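Local coordinates for trans-4-hydroxy-L-proline dehydratase (Clostridioides difficile 70-100-2010, PDB 6VXC), which catalyses, as a glycyl radical enzyme, the dehydration of trans-4-hydroxy-L-proline to (S)-1-pyrroline-5-carboxylate in the anaerobic breakdown of hydroxyproline, at residues Leu305-Tyr313 with Gly375-Ile383; Tyr625-Met636 with Ala705-Met713. One frame throughout, in Å; residues are numbered along the deposited sequence.

Contacts 1 and 2 follow one another along the chain, the first closing before the second opens, and they do not touch: their centres lie 38 Å apart and their nearest atoms about 21 Å. Contact 1 joins two helices inside the pyruvate formate lyase-like part of the sequence. Contact 2 ties the 625-636 segment of that part to the 705-713 segment of the glycine radical region. Both lie away from G785, which carries the radical in the active enzyme, and from C454 and E456, assigned by similarity as the radical cysteine and the proton acceptor. In each a serine hydroxyl donates to an aspartate carboxylate, but contact 1 is buried and contact 2 partly so.

Contact 1 of 2, residues Leu305-Tyr313 with Gly375-Ile383; sequences LDQHLNPFY and GVNEVSYII
D306 faces the 375-383 segment with its side chain. CB lies 3.9 Å from I383 CD1, and CG, held between the backbone N and the carbonyl carbon (chi1 56°), has S380 OG as its neighbour. That torsion brings OD2 of D306 to S380 OG, which donates a 2.6 Å bond on the anti side but well out of the carboxylate plane; G366 N on the neighbouring strand 362-366 is a second partner of OD2. OD1 is met from above the carboxylate plane by Q307 NE2 and also forms a salt bridge with R304. Q307 NE2 also donates, almost in its own amide plane, to G375 O (2.9 Å, 161° at the hydrogen), so one NH2 group spans both segments.

The segments belong to helices 305-318 and 378-390, whose local axes approach to 8.6 Å at 121°. N377 and S380 form a capping box at the start of the second helix: S380 N donates to N377 OD1, and N377 N to S380 OG. S380 OG thus accepts from N377 N while donating to D306 OD2. N377 ND2 donates to D306 O (3.1 Å) from above the carbonyl plane, reaching it from the face opposite N310 N. Its amide stacks on that of N310, the planes nearly parallel.

Next to these polar groups V379 is a knob in the hole formed by D306, L309, N310 and Y313, with CG1 3.9 Å from D306 CA and CG2 3.8 Å from Y313 CB. I382 CD1 approaches Y313 CE1 obliquely at 3.9 Å, and R324 of helix 324-339 touches both residues.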
ATOM      1  N   LEU A 305     -12.889   2.456 -10.219  1.00  9.79           N
ATOM      2  CA  LEU A 305     -13.168   3.731 -10.868  1.00 10.83           C
ATOM      3  C   LEU A 305     -14.015   3.557 -12.124  1.00 10.85           C
ATOM      4  O   LEU A 305     -14.952   4.324 -12.340  1.00 13.71           O
ATOM      5  CB  LEU A 305     -11.852   4.446 -11.188  1.00  8.84           C
ATOM      6  CG  LEU A 305     -11.920   5.812 -11.875  1.00 10.62           C
ATOM      7  CD1 LEU A 305     -12.678   6.823 -11.030  1.00  9.72           C
ATOM      8  CD2 LEU A 305     -10.508   6.329 -12.207  1.00 10.31           C
ATOM      9  N   ASP A 306     -13.725   2.540 -12.952  1.00 12.09           N
ATOM     10  CA  ASP A 306     -14.493   2.382 -14.186  1.00 13.00           C
ATOM     11  C   ASP A 306     -15.950   2.023 -13.903  1.00 14.26           C
ATOM     12  O   ASP A 306     -16.827   2.359 -14.702  1.00 12.58           O
ATOM     13  CB  ASP A 306     -13.848   1.355 -15.163  1.00 13.26           C
ATOM     14  CG  ASP A 306     -13.607  -0.062 -14.566  1.00 12.79           C
ATOM     15  OD1 ASP A 306     -13.963  -0.336 -13.406  1.00 13.17           O
ATOM     16  OD2 ASP A 306     -13.052  -0.917 -15.325  1.00 12.44           O
ATOM     17  N   GLN A 307     -16.234   1.357 -12.777  1.00 11.93           N
ATOM     18  CA  GLN A 307     -17.626   1.074 -12.433  1.00 12.16           C
ATOM     19  C   GLN A 307     -18.353   2.336 -11.972  1.00 12.93           C
ATOM     20  O   GLN A 307     -19.523   2.539 -12.307  1.00 14.53           O
ATOM     21  CB  GLN A 307     -17.710  -0.010 -11.355  1.00 11.17           C
ATOM     22  CG  GLN A 307     -16.970  -1.328 -11.697  1.00  9.74           C
ATOM     23  CD  GLN A 307     -17.382  -1.895 -13.036  1.00 13.10           C
ATOM     24  OE1 GLN A 307     -18.525  -2.339 -13.217  1.00 14.54           O
ATOM     25  NE2 GLN A 307     -16.465  -1.860 -13.996  1.00 11.77           N
ATOM     26  N   HIS A 308     -17.681   3.200 -11.214  1.00 12.36           N
ATOM     27  CA  HIS A 308     -18.359   4.384 -10.692  1.00 14.86           C
ATOM     28  C   HIS A 308     -18.593   5.417 -11.789  1.00 14.12           C
ATOM     29  O   HIS A 308     -19.624   6.096 -11.788  1.00 15.70           O
ATOM     30  CB  HIS A 308     -17.561   4.986  -9.528  1.00 12.51           C
ATOM     31  CG  HIS A 308     -17.335   4.016  -8.414  1.00 13.00           C
ATOM     32  ND1 HIS A 308     -16.081   3.732  -7.912  1.00 14.57           N
ATOM     33  CD2 HIS A 308     -18.198   3.211  -7.750  1.00 11.94           C
ATOM     34  CE1 HIS A 308     -16.186   2.806  -6.977  1.00 11.13           C
ATOM     35  NE2 HIS A 308     -17.459   2.474  -6.859  1.00 16.97           N
ATOM     36  N   LEU A 309     -17.643   5.560 -12.720  1.00 13.64           N
ATOM     37  CA  LEU A 309     -17.746   6.611 -13.730  1.00 13.43           C
ATOM     38  C   LEU A 309     -18.626   6.222 -14.916  1.00 14.59           C
ATOM     39  O   LEU A 309     -19.185   7.105 -15.569  1.00 17.74           O
ATOM     40  CB  LEU A 309     -16.359   7.007 -14.232  1.00 13.26           C
ATOM     41  CG  LEU A 309     -15.447   7.769 -13.270  1.00 12.52           C
ATOM     42  CD1 LEU A 309     -14.155   8.153 -13.970  1.00 11.03           C
ATOM     43  CD2 LEU A 309     -16.143   9.005 -12.677  1.00 15.05           C
ATOM     44  N   ASN A 310     -18.770   4.934 -15.212  1.00 15.49           N
ATOM     45  CA  ASN A 310     -19.460   4.555 -16.443  1.00 17.95           C
ATOM     46  C   ASN A 310     -20.891   5.074 -16.522  1.00 18.13           C
ATOM     47  O   ASN A 310     -21.290   5.513 -17.611  1.00 17.53           O
ATOM     48  CB  ASN A 310     -19.434   3.034 -16.633  1.00 15.39           C
ATOM     49  CG  ASN A 310     -19.888   2.628 -18.036  1.00 18.57           C
ATOM     50  OD1 ASN A 310     -19.269   3.002 -19.036  1.00 16.33           O
ATOM     51  ND2 ASN A 310     -20.981   1.879 -18.112  1.00 18.78           N
ATOM     52  N   PRO A 311     -21.705   5.039 -15.459  1.00 17.25           N
ATOM     53  CA  PRO A 311     -23.047   5.643 -15.570  1.00 15.40           C
ATOM     54  C   PRO A 311     -23.004   7.119 -15.929  1.00 16.53           C
ATOM     55  O   PRO A 311     -23.783   7.574 -16.777  1.00 17.66           O
ATOM     56  CB  PRO A 311     -23.659   5.393 -14.177  1.00 17.68           C
ATOM     57  CG  PRO A 311     -22.940   4.168 -13.678  1.00 19.93           C
ATOM     58  CD  PRO A 311     -21.524   4.309 -14.189  1.00 15.37           C
ATOM     59  N   PHE A 312     -22.078   7.873 -15.336  1.00 15.00           N
ATOM     60  CA  PHE A 312     -21.920   9.278 -15.684  1.00 14.34           C
ATOM     61  C   PHE A 312     -21.477   9.435 -17.132  1.00 16.79           C
ATOM     62  O   PHE A 312     -22.012  10.279 -17.864  1.00 18.27           O
ATOM     63  CB  PHE A 312     -20.896   9.926 -14.745  1.00 15.84           C
ATOM     64  CG  PHE A 312     -21.347  10.023 -13.298  1.00 14.52           C
ATOM     65  CD1 PHE A 312     -22.220  11.010 -12.893  1.00 16.38           C
ATOM     66  CD2 PHE A 312     -20.924   9.098 -12.373  1.00 16.73           C
ATOM     67  CE1 PHE A 312     -22.625  11.099 -11.582  1.00 18.50           C
ATOM     68  CE2 PHE A 312     -21.333   9.166 -11.056  1.00 15.83           C
ATOM     69  CZ  PHE A 312     -22.184  10.167 -10.659  1.00 18.26           C
ATOM     70  N   TYR A 313     -20.520   8.614 -17.566  1.00 15.13           N
ATOM     71  CA  TYR A 313     -20.035   8.692 -18.938  1.00 14.44           C
ATOM     72  C   TYR A 313     -21.182   8.492 -19.918  1.00 13.53           C
ATOM     73  O   TYR A 313     -21.421   9.330 -20.790  1.00 16.97           O
ATOM     74  CB  TYR A 313     -18.941   7.641 -19.171  1.00 11.56           C
ATOM     75  CG  TYR A 313     -18.359   7.661 -20.567  1.00 13.94           C
ATOM     76  CD1 TYR A 313     -17.494   8.679 -20.955  1.00 11.91           C
ATOM     77  CD2 TYR A 313     -18.636   6.649 -21.481  1.00 15.60           C
ATOM     78  CE1 TYR A 313     -16.946   8.711 -22.218  1.00 12.86           C
ATOM     79  CE2 TYR A 313     -18.088   6.669 -22.763  1.00 14.50           C
ATOM     80  CZ  TYR A 313     -17.247   7.707 -23.116  1.00 14.39           C
ATOM     81  OH  TYR A 313     -16.704   7.742 -24.364  1.00 19.46           O
ATOM     82  N   GLY A 375     -17.237  -6.643 -16.116  1.00 16.52           N
ATOM     83  CA  GLY A 375     -17.245  -5.220 -15.824  1.00  9.68           C
ATOM     84  C   GLY A 375     -16.505  -4.328 -16.799  1.00 12.28           C
ATOM     85  O   GLY A 375     -16.523  -3.102 -16.645  1.00 12.45           O
ATOM     86  N   VAL A 376     -15.831  -4.904 -17.793  1.00 12.32           N
ATOM     87  CA  VAL A 376     -15.154  -4.082 -18.789  1.00 11.95           C
ATOM     88  C   VAL A 376     -16.181  -3.221 -19.509  1.00 12.78           C
ATOM     89  O   VAL A 376     -17.200  -3.719 -19.996  1.00 15.24           O
ATOM     90  CB  VAL A 376     -14.360  -4.968 -19.759  1.00 12.78           C
ATOM     91  CG1 VAL A 376     -13.899  -4.165 -20.967  1.00 10.97           C
ATOM     92  CG2 VAL A 376     -13.168  -5.586 -19.020  1.00 11.88           C
ATOM     93  N   ASN A 377     -15.935  -1.919 -19.542  1.00 13.93           N
ATOM     94  CA  ASN A 377     -16.818  -0.966 -20.196  1.00 15.28           C
ATOM     95  C   ASN A 377     -15.937   0.062 -20.897  1.00 14.57           C
ATOM     96  O   ASN A 377     -14.705  -0.032 -20.879  1.00 13.49           O
ATOM     97  CB  ASN A 377     -17.805  -0.333 -19.187  1.00 14.92           C
ATOM     98  CG  ASN A 377     -17.106   0.439 -18.066  1.00 14.32           C
ATOM     99  OD1 ASN A 377     -16.158   1.193 -18.308  1.00 14.61           O
ATOM    100  ND2 ASN A 377     -17.575   0.245 -16.826  1.00 13.93           N
ATOM    101  N   GLU A 378     -16.567   1.071 -21.499  1.00 16.62           N
ATOM    102  CA  GLU A 378     -15.799   2.034 -22.281  1.00 18.28           C
ATOM    103  C   GLU A 378     -14.817   2.797 -21.408  1.00 14.49           C
ATOM    104  O   GLU A 378     -13.717   3.131 -21.857  1.00 14.63           O
ATOM    105  CB  GLU A 378     -16.720   3.026 -23.000  1.00 22.47           C
ATOM    106  CG  GLU A 378     -17.368   2.473 -24.248  1.00 32.55           C
ATOM    107  CD  GLU A 378     -16.340   1.927 -25.232  1.00 38.67           C
ATOM    108  OE1 GLU A 378     -16.390   0.708 -25.531  1.00 39.30           O
ATOM    109  OE2 GLU A 378     -15.462   2.704 -25.672  1.00 36.12           O
ATOM    110  N   VAL A 379     -15.205   3.106 -20.166  1.00 13.47           N
ATOM    111  CA  VAL A 379     -14.285   3.822 -19.286  1.00 13.95           C
ATOM    112  C   VAL A 379     -13.066   2.965 -18.996  1.00 10.80           C
ATOM    113  O   VAL A 379     -11.961   3.488 -18.857  1.00 12.60           O
ATOM    114  CB  VAL A 379     -14.967   4.275 -17.966  1.00 13.39           C
ATOM    115  CG1 VAL A 379     -13.944   4.983 -17.083  1.00 14.94           C
ATOM    116  CG2 VAL A 379     -16.152   5.230 -18.228  1.00 13.84           C
ATOM    117  N   SER A 380     -13.246   1.645 -18.899  1.00 12.22           N
ATOM    118  CA  SER A 380     -12.112   0.749 -18.672  1.00 11.28           C
ATOM    119  C   SER A 380     -11.045   0.944 -19.734  1.00 12.38           C
ATOM    120  O   SER A 380      -9.844   0.988 -19.431  1.00 14.01           O
ATOM    121  CB  SER A 380     -12.559  -0.719 -18.661  1.00  9.75           C
ATOM    122  OG  SER A 380     -13.715  -0.936 -17.890  1.00 13.68           O
ATOM    123  N   TYR A 381     -11.466   1.024 -20.994  1.00 11.77           N
ATOM    124  CA  TYR A 381     -10.505   1.201 -22.069  1.00 10.79           C
ATOM    125  C   TYR A 381      -9.913   2.600 -22.063  1.00 11.50           C
ATOM    126  O   TYR A 381      -8.738   2.768 -22.395  1.00 14.58           O
ATOM    127  CB  TYR A 381     -11.153   0.874 -23.416  1.00 13.25           C
ATOM    128  CG  TYR A 381     -11.281  -0.607 -23.642  1.00 14.29           C
ATOM    129  CD1 TYR A 381     -10.153  -1.375 -23.906  1.00 11.98           C
ATOM    130  CD2 TYR A 381     -12.519  -1.241 -23.586  1.00 13.61           C
ATOM    131  CE1 TYR A 381     -10.236  -2.737 -24.121  1.00 13.56           C
ATOM    132  CE2 TYR A 381     -12.623  -2.610 -23.794  1.00 14.44           C
ATOM    133  CZ  TYR A 381     -11.473  -3.353 -24.061  1.00 17.61           C
ATOM    134  OH  TYR A 381     -11.571  -4.708 -24.278  1.00 16.95           O
ATOM    135  N   ILE A 382     -10.702   3.610 -21.670  1.00 11.63           N
ATOM    136  CA  ILE A 382     -10.151   4.950 -21.519  1.00 13.31           C
ATOM    137  C   ILE A 382      -9.045   4.956 -20.457  1.00 13.36           C
ATOM    138  O   ILE A 382      -7.980   5.543 -20.663  1.00 14.38           O
ATOM    139  CB  ILE A 382     -11.266   5.966 -21.203  1.00 11.31           C
ATOM    140  CG1 ILE A 382     -12.308   6.026 -22.328  1.00 14.57           C
ATOM    141  CG2 ILE A 382     -10.688   7.343 -21.031  1.00 12.69           C
ATOM    142  CD1 ILE A 382     -13.544   6.887 -21.981  1.00 14.68           C
ATOM    143  N   ILE A 383      -9.271   4.293 -19.317  1.00 11.85           N
ATOM    144  CA  ILE A 383      -8.245   4.253 -18.266  1.00  9.40           C
ATOM    145  C   ILE A 383      -6.961   3.600 -18.778  1.00 11.06           C
ATOM    146  O   ILE A 383      -5.854   4.091 -18.528  1.00 10.61           O
ATOM    147  CB  ILE A 383      -8.791   3.530 -17.022  1.00  9.77           C
ATOM    148  CG1 ILE A 383      -9.882   4.395 -16.367  1.00 11.18           C
ATOM    149  CG2 ILE A 383      -7.647   3.182 -16.042  1.00  9.35           C
ATOM    150  CD1 ILE A 383     -10.719   3.681 -15.308  1.00 12.01           C
TER
HETATM  151  O   HOH W   1     -19.641  -1.727 -15.653  1.00 17.36           O
HETATM  152  O   HOH W   2     -19.550   1.845 -21.511  1.00 24.48           O

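Contact 2 of 2, residues Tyr625-Met636 with Ala705-Met713; sequences YGNDDDYADEIM and AVIKSCAKM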
ATOM      1  N   TYR A 625      12.268 -24.281  -4.251  1.00 10.90           N
ATOM      2  CA  TYR A 625      10.931 -23.774  -4.510  1.00  8.31           C
ATOM      3  C   TYR A 625      10.873 -23.041  -5.850  1.00 10.77           C
ATOM      4  O   TYR A 625      11.803 -22.331  -6.228  1.00 11.23           O
ATOM      5  CB  TYR A 625      10.548 -22.845  -3.364  1.00 11.20           C
ATOM      6  CG  TYR A 625       9.348 -21.976  -3.577  1.00  9.62           C
ATOM      7  CD1 TYR A 625       8.072 -22.527  -3.633  1.00  9.58           C
ATOM      8  CD2 TYR A 625       9.487 -20.604  -3.684  1.00  9.76           C
ATOM      9  CE1 TYR A 625       6.971 -21.740  -3.796  1.00 10.49           C
ATOM     10  CE2 TYR A 625       8.370 -19.780  -3.824  1.00  9.46           C
ATOM     11  CZ  TYR A 625       7.117 -20.363  -3.896  1.00 11.84           C
ATOM     12  OH  TYR A 625       5.997 -19.586  -4.071  1.00 12.62           O
ATOM     13  N   GLY A 626       9.761 -23.201  -6.561  1.00 10.98           N
ATOM     14  CA  GLY A 626       9.585 -22.557  -7.851  1.00 12.07           C
ATOM     15  C   GLY A 626       9.938 -23.412  -9.053  1.00 11.36           C
ATOM     16  O   GLY A 626      10.041 -22.892 -10.169  1.00 11.90           O
ATOM     17  N   ASN A 627      10.082 -24.717  -8.874  1.00 13.19           N
ATOM     18  CA  ASN A 627      10.389 -25.614  -9.977  1.00 10.94           C
ATOM     19  C   ASN A 627       9.322 -26.679 -10.148  1.00 14.05           C
ATOM     20  O   ASN A 627       9.545 -27.671 -10.846  1.00 16.17           O
ATOM     21  CB  ASN A 627      11.763 -26.250  -9.766  1.00 12.71           C
ATOM     22  CG  ASN A 627      12.859 -25.227  -9.779  1.00 12.75           C
ATOM     23  OD1 ASN A 627      13.278 -24.782 -10.844  1.00 13.86           O
ATOM     24  ND2 ASN A 627      13.310 -24.823  -8.608  1.00 11.90           N
ATOM     25  N   ASP A 628       8.150 -26.469  -9.556  1.00 10.67           N
ATOM     26  CA  ASP A 628       7.117 -27.494  -9.519  1.00 13.75           C
ATOM     27  C   ASP A 628       7.674 -28.792  -8.937  1.00 15.31           C
ATOM     28  O   ASP A 628       7.309 -29.891  -9.350  1.00 18.88           O
ATOM     29  CB  ASP A 628       6.507 -27.734 -10.904  1.00 14.01           C
ATOM     30  CG  ASP A 628       5.219 -28.523 -10.830  1.00 18.38           C
ATOM     31  OD1 ASP A 628       4.570 -28.523  -9.752  1.00 18.37           O
ATOM     32  OD2 ASP A 628       4.888 -29.177 -11.829  1.00 18.50           O
ATOM     33  N   ASP A 629       8.585 -28.654  -7.969  1.00 12.51           N
ATOM     34  CA  ASP A 629       9.233 -29.780  -7.300  1.00 13.76           C
ATOM     35  C   ASP A 629       8.606 -29.951  -5.916  1.00 14.92           C
ATOM     36  O   ASP A 629       8.843 -29.135  -5.021  1.00 13.73           O
ATOM     37  CB  ASP A 629      10.739 -29.535  -7.204  1.00 13.17           C
ATOM     38  CG  ASP A 629      11.498 -30.702  -6.597  1.00 14.67           C
ATOM     39  OD1 ASP A 629      10.883 -31.589  -5.972  1.00 18.62           O
ATOM     40  OD2 ASP A 629      12.735 -30.713  -6.751  1.00 17.33           O
ATOM     41  N   ASP A 630       7.829 -31.030  -5.739  1.00 15.37           N
ATOM     42  CA  ASP A 630       7.064 -31.227  -4.507  1.00 17.57           C
ATOM     43  C   ASP A 630       7.948 -31.429  -3.277  1.00 14.06           C
ATOM     44  O   ASP A 630       7.495 -31.162  -2.164  1.00 18.79           O
ATOM     45  CB  ASP A 630       6.099 -32.406  -4.675  1.00 19.08           C
ATOM     46  CG  ASP A 630       4.840 -32.023  -5.443  1.00 20.79           C
ATOM     47  OD1 ASP A 630       4.426 -30.838  -5.389  1.00 20.13           O
ATOM     48  OD2 ASP A 630       4.296 -32.897  -6.140  1.00 27.12           O
ATOM     49  N   TYR A 631       9.198 -31.857  -3.440  1.00 15.79           N
ATOM     50  CA  TYR A 631      10.077 -31.950  -2.275  1.00 15.01           C
ATOM     51  C   TYR A 631      10.233 -30.585  -1.617  1.00 16.92           C
ATOM     52  O   TYR A 631      10.136 -30.451  -0.391  1.00 13.29           O
ATOM     53  CB  TYR A 631      11.445 -32.502  -2.667  1.00 15.66           C
ATOM     54  CG  TYR A 631      12.276 -32.907  -1.477  1.00 14.41           C
ATOM     55  CD1 TYR A 631      12.997 -31.971  -0.758  1.00 14.88           C
ATOM     56  CD2 TYR A 631      12.330 -34.236  -1.070  1.00 16.01           C
ATOM     57  CE1 TYR A 631      13.752 -32.336   0.332  1.00 13.64           C
ATOM     58  CE2 TYR A 631      13.093 -34.617   0.024  1.00 22.17           C
ATOM     59  CZ  TYR A 631      13.797 -33.653   0.723  1.00 18.63           C
ATOM     60  OH  TYR A 631      14.561 -33.991   1.807  1.00 19.67           O
ATOM     61  N   ALA A 632      10.458 -29.547  -2.427  1.00 13.40           N
ATOM     62  CA  ALA A 632      10.542 -28.198  -1.883  1.00 12.92           C
ATOM     63  C   ALA A 632       9.152 -27.597  -1.658  1.00 13.22           C
ATOM     64  O   ALA A 632       8.910 -26.937  -0.642  1.00 14.22           O
ATOM     65  CB  ALA A 632      11.351 -27.306  -2.826  1.00 10.66           C
ATOM     66  N   ASP A 633       8.220 -27.837  -2.582  1.00 14.54           N
ATOM     67  CA  ASP A 633       6.940 -27.146  -2.516  1.00 12.55           C
ATOM     68  C   ASP A 633       6.078 -27.623  -1.355  1.00 12.83           C
ATOM     69  O   ASP A 633       5.282 -26.842  -0.823  1.00 11.76           O
ATOM     70  CB  ASP A 633       6.178 -27.312  -3.830  1.00 11.41           C
ATOM     71  CG  ASP A 633       6.856 -26.602  -4.996  1.00 12.97           C
ATOM     72  OD1 ASP A 633       7.836 -25.862  -4.766  1.00 11.99           O
ATOM     73  OD2 ASP A 633       6.374 -26.767  -6.136  1.00 14.20           O
ATOM     74  N   GLU A 634       6.206 -28.888  -0.952  1.00 14.01           N
ATOM     75  CA  GLU A 634       5.475 -29.351   0.221  1.00 13.97           C
ATOM     76  C   GLU A 634       5.970 -28.666   1.482  1.00 13.62           C
ATOM     77  O   GLU A 634       5.205 -28.483   2.436  1.00 14.00           O
ATOM     78  CB  GLU A 634       5.617 -30.867   0.376  1.00 17.04           C
ATOM     79  CG  GLU A 634       4.800 -31.662  -0.597  1.00 22.82           C
ATOM     80  CD  GLU A 634       5.028 -33.156  -0.465  1.00 37.11           C
ATOM     81  OE1 GLU A 634       5.854 -33.573   0.386  1.00 39.38           O
ATOM     82  OE2 GLU A 634       4.382 -33.910  -1.223  1.00 38.42           O
ATOM     83  N   ILE A 635       7.259 -28.337   1.524  1.00 14.42           N
ATOM     84  CA  ILE A 635       7.796 -27.590   2.652  1.00 11.53           C
ATOM     85  C   ILE A 635       7.271 -26.166   2.629  1.00 12.55           C
ATOM     86  O   ILE A 635       6.910 -25.608   3.674  1.00 12.36           O
ATOM     87  CB  ILE A 635       9.334 -27.656   2.635  1.00 12.76           C
ATOM     88  CG1 ILE A 635       9.774 -29.106   2.872  1.00 13.27           C
ATOM     89  CG2 ILE A 635       9.932 -26.738   3.691  1.00 10.28           C
ATOM     90  CD1 ILE A 635      11.262 -29.276   2.975  1.00 15.76           C
ATOM     91  N   MET A 636       7.197 -25.560   1.438  1.00 12.53           N
ATOM     92  CA  MET A 636       6.536 -24.265   1.323  1.00 12.13           C
ATOM     93  C   MET A 636       5.136 -24.315   1.912  1.00 10.69           C
ATOM     94  O   MET A 636       4.722 -23.411   2.641  1.00 12.71           O
ATOM     95  CB  MET A 636       6.493 -23.793  -0.131  1.00 10.39           C
ATOM     96  CG  MET A 636       5.736 -22.455  -0.306  1.00 11.99           C
ATOM     97  SD  MET A 636       3.938 -22.604  -0.368  1.00 16.84           S
ATOM     98  CE  MET A 636       3.723 -23.289  -2.015  1.00 12.53           C
ATOM     99  N   ALA A 705       6.668 -23.518 -14.550  1.00 12.87           N
ATOM    100  CA  ALA A 705       6.974 -24.255 -13.330  1.00 11.20           C
ATOM    101  C   ALA A 705       6.790 -23.378 -12.097  1.00 10.87           C
ATOM    102  O   ALA A 705       6.309 -23.857 -11.068  1.00 11.11           O
ATOM    103  CB  ALA A 705       8.391 -24.830 -13.377  1.00 10.55           C
ATOM    104  N   VAL A 706       7.131 -22.085 -12.175  1.00 12.40           N
ATOM    105  CA  VAL A 706       6.985 -21.282 -10.960  1.00 14.20           C
ATOM    106  C   VAL A 706       5.513 -20.983 -10.669  1.00 11.77           C
ATOM    107  O   VAL A 706       5.102 -21.007  -9.509  1.00 14.29           O
ATOM    108  CB  VAL A 706       7.850 -19.993 -10.962  1.00 15.98           C
ATOM    109  CG1 VAL A 706       8.880 -19.921 -12.070  1.00 12.71           C
ATOM    110  CG2 VAL A 706       7.023 -18.745 -10.822  1.00 13.64           C
ATOM    111  N   ILE A 707       4.687 -20.716 -11.693  1.00 11.01           N
ATOM    112  CA  ILE A 707       3.280 -20.459 -11.357  1.00  9.45           C
ATOM    113  C   ILE A 707       2.625 -21.731 -10.827  1.00 10.18           C
ATOM    114  O   ILE A 707       1.725 -21.670  -9.986  1.00 11.93           O
ATOM    115  CB  ILE A 707       2.461 -19.861 -12.530  1.00 10.46           C
ATOM    116  CG1 ILE A 707       2.415 -20.791 -13.745  1.00 10.34           C
ATOM    117  CG2 ILE A 707       2.920 -18.423 -12.878  1.00  9.06           C
ATOM    118  CD1 ILE A 707       1.264 -20.453 -14.743  1.00 10.68           C
ATOM    119  N   LYS A 708       3.097 -22.900 -11.252  1.00 12.01           N
ATOM    120  CA  LYS A 708       2.610 -24.141 -10.659  1.00 12.66           C
ATOM    121  C   LYS A 708       3.043 -24.268  -9.193  1.00 13.62           C
ATOM    122  O   LYS A 708       2.242 -24.659  -8.344  1.00 14.34           O
ATOM    123  CB  LYS A 708       3.099 -25.327 -11.492  1.00 14.38           C
ATOM    124  CG  LYS A 708       2.346 -25.521 -12.807  1.00 17.17           C
ATOM    125  CD  LYS A 708       2.603 -26.913 -13.351  1.00 25.91           C
ATOM    126  CE  LYS A 708       2.294 -27.007 -14.823  1.00 29.16           C
ATOM    127  NZ  LYS A 708       2.637 -28.365 -15.336  1.00 37.45           N
ATOM    128  N   SER A 709       4.289 -23.897  -8.868  1.00 11.37           N
ATOM    129  CA  SER A 709       4.707 -23.881  -7.467  1.00 12.27           C
ATOM    130  C   SER A 709       3.871 -22.890  -6.646  1.00 12.26           C
ATOM    131  O   SER A 709       3.363 -23.226  -5.572  1.00 10.34           O
ATOM    132  CB  SER A 709       6.196 -23.521  -7.371  1.00 11.61           C
ATOM    133  OG  SER A 709       7.064 -24.575  -7.732  1.00 12.46           O
ATOM    134  N   CYS A 710       3.710 -21.664  -7.151  1.00 10.99           N
ATOM    135  CA  CYS A 710       2.972 -20.641  -6.410  1.00 13.35           C
ATOM    136  C   CYS A 710       1.508 -21.017  -6.210  1.00 13.10           C
ATOM    137  O   CYS A 710       0.895 -20.609  -5.219  1.00 13.90           O
ATOM    138  CB  CYS A 710       3.068 -19.293  -7.140  1.00 14.58           C
ATOM    139  SG  CYS A 710       4.713 -18.581  -7.134  1.00 68.07           S
ATOM    140  N   ALA A 711       0.925 -21.762  -7.145  1.00 11.77           N
ATOM    141  CA  ALA A 711      -0.475 -22.144  -7.010  1.00 11.41           C
ATOM    142  C   ALA A 711      -0.707 -23.171  -5.904  1.00 13.96           C
ATOM    143  O   ALA A 711      -1.854 -23.350  -5.478  1.00 15.52           O
ATOM    144  CB  ALA A 711      -1.001 -22.683  -8.338  1.00 11.49           C
ATOM    145  N   LYS A 712       0.351 -23.825  -5.412  1.00 13.57           N
ATOM    146  CA  LYS A 712       0.224 -24.797  -4.332  1.00 12.16           C
ATOM    147  C   LYS A 712       0.018 -24.128  -2.978  1.00 13.41           C
ATOM    148  O   LYS A 712      -0.356 -24.805  -2.017  1.00 14.61           O
ATOM    149  CB  LYS A 712       1.456 -25.709  -4.305  1.00 12.20           C
ATOM    150  CG  LYS A 712       1.618 -26.545  -5.576  1.00 10.21           C
ATOM    151  CD  LYS A 712       2.955 -27.289  -5.596  1.00 10.49           C
ATOM    152  CE  LYS A 712       3.210 -27.939  -6.960  1.00 10.30           C
ATOM    153  NZ  LYS A 712       4.533 -28.634  -6.958  1.00 12.14           N
ATOM    154  N   MET A 713       0.270 -22.828  -2.897  1.00 14.25           N
ATOM    155  CA  MET A 713      -0.136 -22.009  -1.770  1.00 15.93           C
ATOM    156  C   MET A 713      -1.629 -21.699  -1.894  1.00 16.01           C
ATOM    157  O   MET A 713      -2.123 -21.407  -2.984  1.00 14.23           O
ATOM    158  CB  MET A 713       0.700 -20.727  -1.760  1.00 14.26           C
ATOM    159  CG  MET A 713       0.468 -19.779  -0.616  1.00 21.74           C
ATOM    160  SD  MET A 713       1.450 -18.275  -0.767  1.00 27.73           S
ATOM    161  CE  MET A 713       3.048 -18.893  -0.246  1.00 15.99           C
TER
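D633 OD2 is gripped from two directions by the 705-713 segment. S709 OG donates to it at 2.8 Å on the syn side, 22° out of the carboxylate plane, while K712 NZ takes the anti lone pair at 2.7 Å. The two donors thus use different sides of one oxygen, which should favour the ionised carboxylate.

K712 has its chain extended beyond CG, and this length carries NZ across to three aspartates. Besides D633, K712 NZ meets D630 OD1 at 2.7 Å from above the carboxylate plane, and D628 OD1 at 2.8 Å on the anti side. The side chains of D628, D630 and D633 each cross that of K712 at about a right angle. This is a salt-bridge network in which three acids from the turn before helix 630-647 and from its first helical turn converge on K712 of the 705-713 segment, joining the PFL-like and glycine radical regions of the sequence. The helix itself starts with D629 as N-cap, its OD1 accepting from Y631 N.

S709 OG is the other meeting point: while donating to D633 it accepts from D628 N (2.8 Å, 148° at the hydrogen), and more weakly from G626 N. G626 lets the backbone pack against the helix, its CA 4.2 Å from V706 CA; its positive phi (96°) is a conformation open to glycine. At the far end M636, bent at chi2 and chi3, crosses M713 nearly perpendicularly, SD 3.8 Å from CE of M713. The Y625 ring lies obliquely near S709 CB, its hydroxyl bonded to I692 O.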